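Local structure of ribosomal RNA processing protein 6 (Trypanosoma brucei brucei, 4NLC) at residues A[329-340]-A[351-362]. The protein probably acts as a 3'-5' exoribonuclease of the RRP6 family, trimming RNA in the nucleus as a partner of the exosome. The protein carries 1 engineered substitution. Sequence-based numbering, arbitrary orientation.
Sequences LPTSANEVLKCC and VMKLLQIVKDAI
Val336 points from helix 333-339 at helix 351-359 and meets three of its residues. Val336 CB lies 4.1 Å from Val351 CG2. Val336 CG1, anti to the backbone N (chi1 180°), sits 3.8 Å from Leu354 CB, with Leu354 CD1 also close. Val336 CG2, the other branch, meets Leu355 CD1 at 4.0 Å. Val351 CG2 also touches Ala333 CB and, 3.9 Å away, Leu337 CD2; the Leu337 and Val351 side chains cross at about a right angle. Leu355 lays its two methyls on the backbone from Thr331 to Ala333, where helix 333-339 begins. Leu355 CD1 lies 3.3 Å from Thr331 C, and Leu355 CD2 3.6 Å from Ala333 N. Val358 packs CG1 against the backbone of Leu329 and Pro330. No hydrogen bond joins the two segments; apolar side chains pack on each other and on backbone atoms. Ser332 is the N-cap of helix 333-339, and its OG accepts a weak bond from the N of Glu335. The helix axes cross nearly perpendicularly, at 97°. The pair belongs to the helical HRDC domain. Helix 319-328 packs on Cys340 and Val358 through Ile325, while Trp301 of helix 289-309 and Val347 of helix 345-349 touch Leu354.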
ATOM      1  N   LEU A 329      14.575 -28.971  16.763  1.00 30.49           N
ATOM      2  CA  LEU A 329      14.593 -30.080  15.780  1.00 29.55           C
ATOM      3  C   LEU A 329      13.467 -31.133  16.053  1.00 33.78           C
ATOM      4  O   LEU A 329      13.778 -32.286  16.358  1.00 35.24           O
ATOM      5  CB  LEU A 329      16.003 -30.736  15.651  1.00 28.60           C
ATOM      6  CG  LEU A 329      17.157 -29.815  15.183  1.00 31.61           C
ATOM      7  CD1 LEU A 329      18.522 -30.474  15.399  1.00 30.41           C
ATOM      8  CD2 LEU A 329      17.008 -29.409  13.714  1.00 30.66           C
ATOM      9  N   PRO A 330      12.160 -30.750  15.976  1.00 29.99           N
ATOM     10  CA  PRO A 330      11.070 -31.718  16.243  1.00 30.13           C
ATOM     11  C   PRO A 330      11.052 -32.945  15.317  1.00 33.04           C
ATOM     12  O   PRO A 330      11.183 -32.788  14.107  1.00 30.40           O
ATOM     13  CB  PRO A 330       9.819 -30.863  16.048  1.00 31.92           C
ATOM     14  CG  PRO A 330      10.247 -29.775  15.138  1.00 34.83           C
ATOM     15  CD  PRO A 330      11.596 -29.429  15.633  1.00 29.80           C
ATOM     16  N   THR A 331      10.902 -34.161  15.874  1.00 31.70           N
ATOM     17  CA  THR A 331      10.948 -35.381  15.047  1.00 33.56           C
ATOM     18  C   THR A 331       9.620 -36.174  14.962  1.00 39.28           C
ATOM     19  O   THR A 331       9.615 -37.285  14.429  1.00 40.59           O
ATOM     20  CB  THR A 331      12.106 -36.282  15.453  1.00 41.68           C
ATOM     21  OG1 THR A 331      11.978 -36.623  16.837  1.00 44.57           O
ATOM     22  CG2 THR A 331      13.474 -35.649  15.139  1.00 36.41           C
ATOM     23  N   SER A 332       8.506 -35.558  15.389  1.00 35.92           N
ATOM     24  CA  SER A 332       7.141 -36.092  15.320  1.00 38.25           C
ATOM     25  C   SER A 332       6.195 -34.939  14.945  1.00 43.86           C
ATOM     26  O   SER A 332       6.505 -33.774  15.224  1.00 43.02           O
ATOM     27  CB  SER A 332       6.733 -36.728  16.650  1.00 43.00           C
ATOM     28  OG  SER A 332       6.489 -35.756  17.655  1.00 49.55           O
ATOM     29  N   ALA A 333       5.071 -35.248  14.277  1.00 42.01           N
ATOM     30  CA  ALA A 333       4.088 -34.238  13.848  1.00 40.75           C
ATOM     31  C   ALA A 333       3.607 -33.328  15.007  1.00 44.64           C
ATOM     32  O   ALA A 333       3.501 -32.114  14.835  1.00 42.46           O
ATOM     33  CB  ALA A 333       2.908 -34.914  13.179  1.00 42.62           C
ATOM     34  N   ASN A 334       3.383 -33.913  16.193  1.00 43.98           N
ATOM     35  CA  ASN A 334       2.931 -33.212  17.401  1.00 44.62           C
ATOM     36  C   ASN A 334       3.954 -32.225  17.901  1.00 47.64           C
ATOM     37  O   ASN A 334       3.576 -31.110  18.264  1.00 46.77           O
ATOM     38  CB  ASN A 334       2.565 -34.203  18.496  1.00 48.56           C
ATOM     39  CG  ASN A 334       1.551 -35.206  18.030  1.00 76.45           C
ATOM     40  OD1 ASN A 334       1.902 -36.324  17.638  1.00 75.81           O
ATOM     41  ND2 ASN A 334       0.294 -34.785  17.951  1.00 64.36           N
ATOM     42  N   GLU A 335       5.253 -32.625  17.903  1.00 43.80           N
ATOM     43  CA  GLU A 335       6.376 -31.767  18.305  1.00 41.75           C
ATOM     44  C   GLU A 335       6.461 -30.572  17.341  1.00 42.20           C
ATOM     45  O   GLU A 335       6.673 -29.453  17.794  1.00 40.92           O
ATOM     46  CB  GLU A 335       7.698 -32.547  18.292  1.00 42.52           C
ATOM     47  CG  GLU A 335       8.040 -33.300  19.565  1.00 56.02           C
ATOM     48  CD  GLU A 335       9.318 -34.122  19.477  1.00 67.32           C
ATOM     49  OE1 GLU A 335      10.405 -33.556  19.197  1.00 37.09           O
ATOM     50  OE2 GLU A 335       9.220 -35.349  19.700  1.00 56.03           O
ATOM     51  N   VAL A 336       6.256 -30.808  16.022  1.00 38.08           N
ATOM     52  CA  VAL A 336       6.279 -29.753  14.992  1.00 36.26           C
ATOM     53  C   VAL A 336       5.114 -28.786  15.255  1.00 41.46           C
ATOM     54  O   VAL A 336       5.292 -27.566  15.172  1.00 40.55           O
ATOM     55  CB  VAL A 336       6.251 -30.289  13.529  1.00 39.57           C
ATOM     56  CG1 VAL A 336       6.267 -29.133  12.521  1.00 39.03           C
ATOM     57  CG2 VAL A 336       7.405 -31.254  13.246  1.00 38.88           C
ATOM     58  N   LEU A 337       3.930 -29.339  15.600  1.00 39.90           N
ATOM     59  CA  LEU A 337       2.736 -28.550  15.899  1.00 39.51           C
ATOM     60  C   LEU A 337       2.916 -27.670  17.130  1.00 44.45           C
ATOM     61  O   LEU A 337       2.415 -26.554  17.138  1.00 43.99           O
ATOM     62  CB  LEU A 337       1.478 -29.424  15.989  1.00 40.58           C
ATOM     63  CG  LEU A 337       0.958 -30.054  14.670  1.00 44.20           C
ATOM     64  CD1 LEU A 337      -0.309 -30.817  14.911  1.00 46.07           C
ATOM     65  CD2 LEU A 337       0.747 -29.009  13.546  1.00 41.99           C
ATOM     66  N   LYS A 338       3.697 -28.134  18.128  1.00 43.62           N
ATOM     67  CA  LYS A 338       4.015 -27.380  19.345  1.00 44.59           C
ATOM     68  C   LYS A 338       4.848 -26.116  19.003  1.00 50.81           C
ATOM     69  O   LYS A 338       4.468 -25.013  19.396  1.00 52.37           O
ATOM     70  CB  LYS A 338       4.752 -28.267  20.351  1.00 47.73           C
ATOM     71  CG  LYS A 338       3.842 -29.192  21.141  1.00 71.82           C
ATOM     72  CD  LYS A 338       4.574 -29.780  22.338  1.00 88.61           C
ATOM     73  CE  LYS A 338       3.746 -30.811  23.073  1.00107.51           C
ATOM     74  NZ  LYS A 338       4.554 -31.552  24.084  1.00118.24           N
ATOM     75  N   CYS A 339       5.938 -26.274  18.227  1.00 46.56           N
ATOM     76  CA  CYS A 339       6.803 -25.178  17.789  1.00 45.89           C
ATOM     77  C   CYS A 339       6.029 -24.078  17.045  1.00 51.39           C
ATOM     78  O   CYS A 339       6.293 -22.894  17.264  1.00 51.16           O
ATOM     79  CB  CYS A 339       7.946 -25.708  16.928  1.00 45.04           C
ATOM     80  SG  CYS A 339       9.029 -26.901  17.754  1.00 48.97           S
ATOM     81  N   CYS A 340       5.075 -24.481  16.178  1.00 49.68           N
ATOM     82  CA  CYS A 340       4.286 -23.620  15.283  1.00 49.84           C
ATOM     83  C   CYS A 340       3.070 -22.906  15.921  1.00 56.32           C
ATOM     84  O   CYS A 340       2.354 -22.230  15.192  1.00 55.29           O
ATOM     85  CB  CYS A 340       3.851 -24.417  14.060  1.00 49.52           C
ATOM     86  SG  CYS A 340       5.217 -25.019  13.048  1.00 52.44           S
ATOM     87  N   VAL A 351       2.179 -30.519   7.809  1.00 41.70           N
ATOM     88  CA  VAL A 351       2.997 -30.921   8.976  1.00 41.04           C
ATOM     89  C   VAL A 351       4.044 -32.018   8.643  1.00 44.58           C
ATOM     90  O   VAL A 351       5.133 -32.015   9.236  1.00 43.20           O
ATOM     91  CB  VAL A 351       2.094 -31.314  10.185  1.00 45.55           C
ATOM     92  CG1 VAL A 351       1.252 -32.571   9.907  1.00 46.76           C
ATOM     93  CG2 VAL A 351       2.890 -31.446  11.474  1.00 45.02           C
ATOM     94  N   MET A 352       3.714 -32.939   7.697  1.00 41.30           N
ATOM     95  CA  MET A 352       4.593 -34.044   7.292  1.00 41.04           C
ATOM     96  C   MET A 352       5.771 -33.556   6.450  1.00 44.64           C
ATOM     97  O   MET A 352       6.868 -34.126   6.535  1.00 45.40           O
ATOM     98  CB  MET A 352       3.806 -35.180   6.614  1.00 45.00           C
ATOM     99  CG  MET A 352       2.800 -35.881   7.553  1.00 49.89           C
ATOM    100  SD  MET A 352       3.413 -36.316   9.223  1.00 54.49           S
ATOM    101  CE  MET A 352       4.465 -37.716   8.830  1.00 52.51           C
ATOM    102  N   LYS A 353       5.559 -32.471   5.686  1.00 39.64           N
ATOM    103  CA  LYS A 353       6.591 -31.811   4.875  1.00 39.04           C
ATOM    104  C   LYS A 353       7.590 -31.086   5.809  1.00 40.17           C
ATOM    105  O   LYS A 353       8.799 -31.169   5.588  1.00 38.93           O
ATOM    106  CB  LYS A 353       5.943 -30.821   3.873  1.00 41.09           C
ATOM    107  CG  LYS A 353       6.923 -30.188   2.886  1.00 62.83           C
ATOM    108  CD  LYS A 353       6.478 -30.346   1.429  1.00 79.03           C
ATOM    109  CE  LYS A 353       5.482 -29.300   0.968  1.00 89.69           C
ATOM    110  NZ  LYS A 353       5.119 -29.479  -0.463  1.00 99.16           N
ATOM    111  N   LEU A 354       7.078 -30.370   6.847  1.00 35.65           N
ATOM    112  CA  LEU A 354       7.924 -29.667   7.827  1.00 34.01           C
ATOM    113  C   LEU A 354       8.753 -30.688   8.593  1.00 37.26           C
ATOM    114  O   LEU A 354       9.949 -30.482   8.814  1.00 37.40           O
ATOM    115  CB  LEU A 354       7.082 -28.840   8.809  1.00 33.73           C
ATOM    116  CG  LEU A 354       6.302 -27.672   8.249  1.00 37.39           C
ATOM    117  CD1 LEU A 354       5.327 -27.142   9.280  1.00 38.14           C
ATOM    118  CD2 LEU A 354       7.220 -26.560   7.843  1.00 38.26           C
ATOM    119  N   LEU A 355       8.123 -31.809   8.949  1.00 33.34           N
ATOM    120  CA  LEU A 355       8.744 -32.944   9.625  1.00 33.39           C
ATOM    121  C   LEU A 355       9.815 -33.599   8.730  1.00 36.54           C
ATOM    122  O   LEU A 355      10.854 -34.011   9.237  1.00 35.54           O
ATOM    123  CB  LEU A 355       7.650 -33.951  10.021  1.00 34.56           C
ATOM    124  CG  LEU A 355       8.056 -35.185  10.814  1.00 39.26           C
ATOM    125  CD1 LEU A 355       8.859 -34.813  12.041  1.00 37.73           C
ATOM    126  CD2 LEU A 355       6.840 -36.008  11.192  1.00 40.82           C
ATOM    127  N   GLN A 356       9.593 -33.645   7.405  1.00 33.32           N
ATOM    128  CA  GLN A 356      10.581 -34.222   6.483  1.00 33.77           C
ATOM    129  C   GLN A 356      11.842 -33.346   6.410  1.00 35.98           C
ATOM    130  O   GLN A 356      12.965 -33.878   6.362  1.00 34.92           O
ATOM    131  CB  GLN A 356       9.973 -34.452   5.079  1.00 35.90           C
ATOM    132  CG  GLN A 356      10.716 -35.520   4.263  1.00 39.50           C
ATOM    133  CD  GLN A 356      10.997 -36.779   5.051  1.00 59.17           C
ATOM    134  OE1 GLN A 356      10.090 -37.475   5.547  1.00 57.24           O
ATOM    135  NE2 GLN A 356      12.270 -37.081   5.205  1.00 48.33           N
ATOM    136  N   ILE A 357      11.644 -32.001   6.436  1.00 31.79           N
ATOM    137  CA  ILE A 357      12.714 -30.989   6.430  1.00 31.28           C
ATOM    138  C   ILE A 357      13.669 -31.255   7.594  1.00 34.37           C
ATOM    139  O   ILE A 357      14.877 -31.301   7.390  1.00 35.06           O
ATOM    140  CB  ILE A 357      12.151 -29.527   6.436  1.00 32.94           C
ATOM    141  CG1 ILE A 357      11.575 -29.151   5.048  1.00 33.60           C
ATOM    142  CG2 ILE A 357      13.222 -28.503   6.899  1.00 31.92           C
ATOM    143  CD1 ILE A 357      10.644 -27.871   5.014  1.00 27.26           C
ATOM    144  N   VAL A 358      13.114 -31.453   8.794  1.00 30.16           N
ATOM    145  CA  VAL A 358      13.858 -31.739  10.017  1.00 29.77           C
ATOM    146  C   VAL A 358      14.568 -33.092   9.922  1.00 36.21           C
ATOM    147  O   VAL A 358      15.735 -33.189  10.306  1.00 34.91           O
ATOM    148  CB  VAL A 358      12.949 -31.664  11.274  1.00 32.12           C
ATOM    149  CG1 VAL A 358      13.741 -32.011  12.545  1.00 30.91           C
ATOM    150  CG2 VAL A 358      12.300 -30.288  11.398  1.00 30.76           C
ATOM    151  N   LYS A 359      13.848 -34.136   9.453  1.00 35.88           N
ATOM    152  CA  LYS A 359      14.371 -35.498   9.318  1.00 37.72           C
ATOM    153  C   LYS A 359      15.574 -35.574   8.392  1.00 45.30           C
ATOM    154  O   LYS A 359      16.525 -36.273   8.713  1.00 47.13           O
ATOM    155  CB  LYS A 359      13.277 -36.473   8.865  1.00 41.54           C
ATOM    156  CG  LYS A 359      12.328 -36.897   9.969  1.00 54.11           C
ATOM    157  CD  LYS A 359      11.127 -37.617   9.401  1.00 63.87           C
ATOM    158  CE  LYS A 359      10.174 -38.046  10.481  1.00 77.32           C
ATOM    159  NZ  LYS A 359       8.903 -38.554   9.912  1.00 91.94           N
ATOM    160  N   ASP A 360      15.564 -34.830   7.277  1.00 44.52           N
ATOM    161  CA  ASP A 360      16.680 -34.820   6.314  1.00 45.58           C
ATOM    162  C   ASP A 360      17.942 -34.115   6.844  1.00 49.85           C
ATOM    163  O   ASP A 360      19.030 -34.276   6.270  1.00 50.54           O
ATOM    164  CB  ASP A 360      16.230 -34.234   4.958  1.00 48.06           C
ATOM    165  CG  ASP A 360      15.110 -34.996   4.259  1.00 58.90           C
ATOM    166  OD1 ASP A 360      14.850 -36.155   4.637  1.00 60.70           O
ATOM    167  OD2 ASP A 360      14.505 -34.435   3.329  1.00 68.06           O
ATOM    168  N   ALA A 361      17.812 -33.381   7.966  1.00 45.66           N
ATOM    169  CA  ALA A 361      18.926 -32.662   8.583  1.00 44.70           C
ATOM    170  C   ALA A 361      19.500 -33.296   9.865  1.00 48.38           C
ATOM    171  O   ALA A 361      20.650 -33.006  10.198  1.00 48.76           O
ATOM    172  CB  ALA A 361      18.532 -31.224   8.843  1.00 44.53           C
ATOM    173  N   ILE A 362      18.752 -34.149  10.577  1.00 44.85           N
ATOM    174  CA  ILE A 362      19.301 -34.741  11.812  1.00 44.93           C
ATOM    175  C   ILE A 362      20.345 -35.850  11.478  1.00 50.40           C
ATOM    176  O   ILE A 362      20.378 -36.364  10.352  1.00 50.52           O
ATOM    177  CB  ILE A 362      18.249 -35.169  12.876  1.00 47.95           C
ATOM    178  CG1 ILE A 362      17.472 -36.419  12.473  1.00 50.22           C
ATOM    179  CG2 ILE A 362      17.304 -34.007  13.239  1.00 47.31           C
ATOM    180  CD1 ILE A 362      17.144 -37.325  13.680  1.00 60.47           C
TER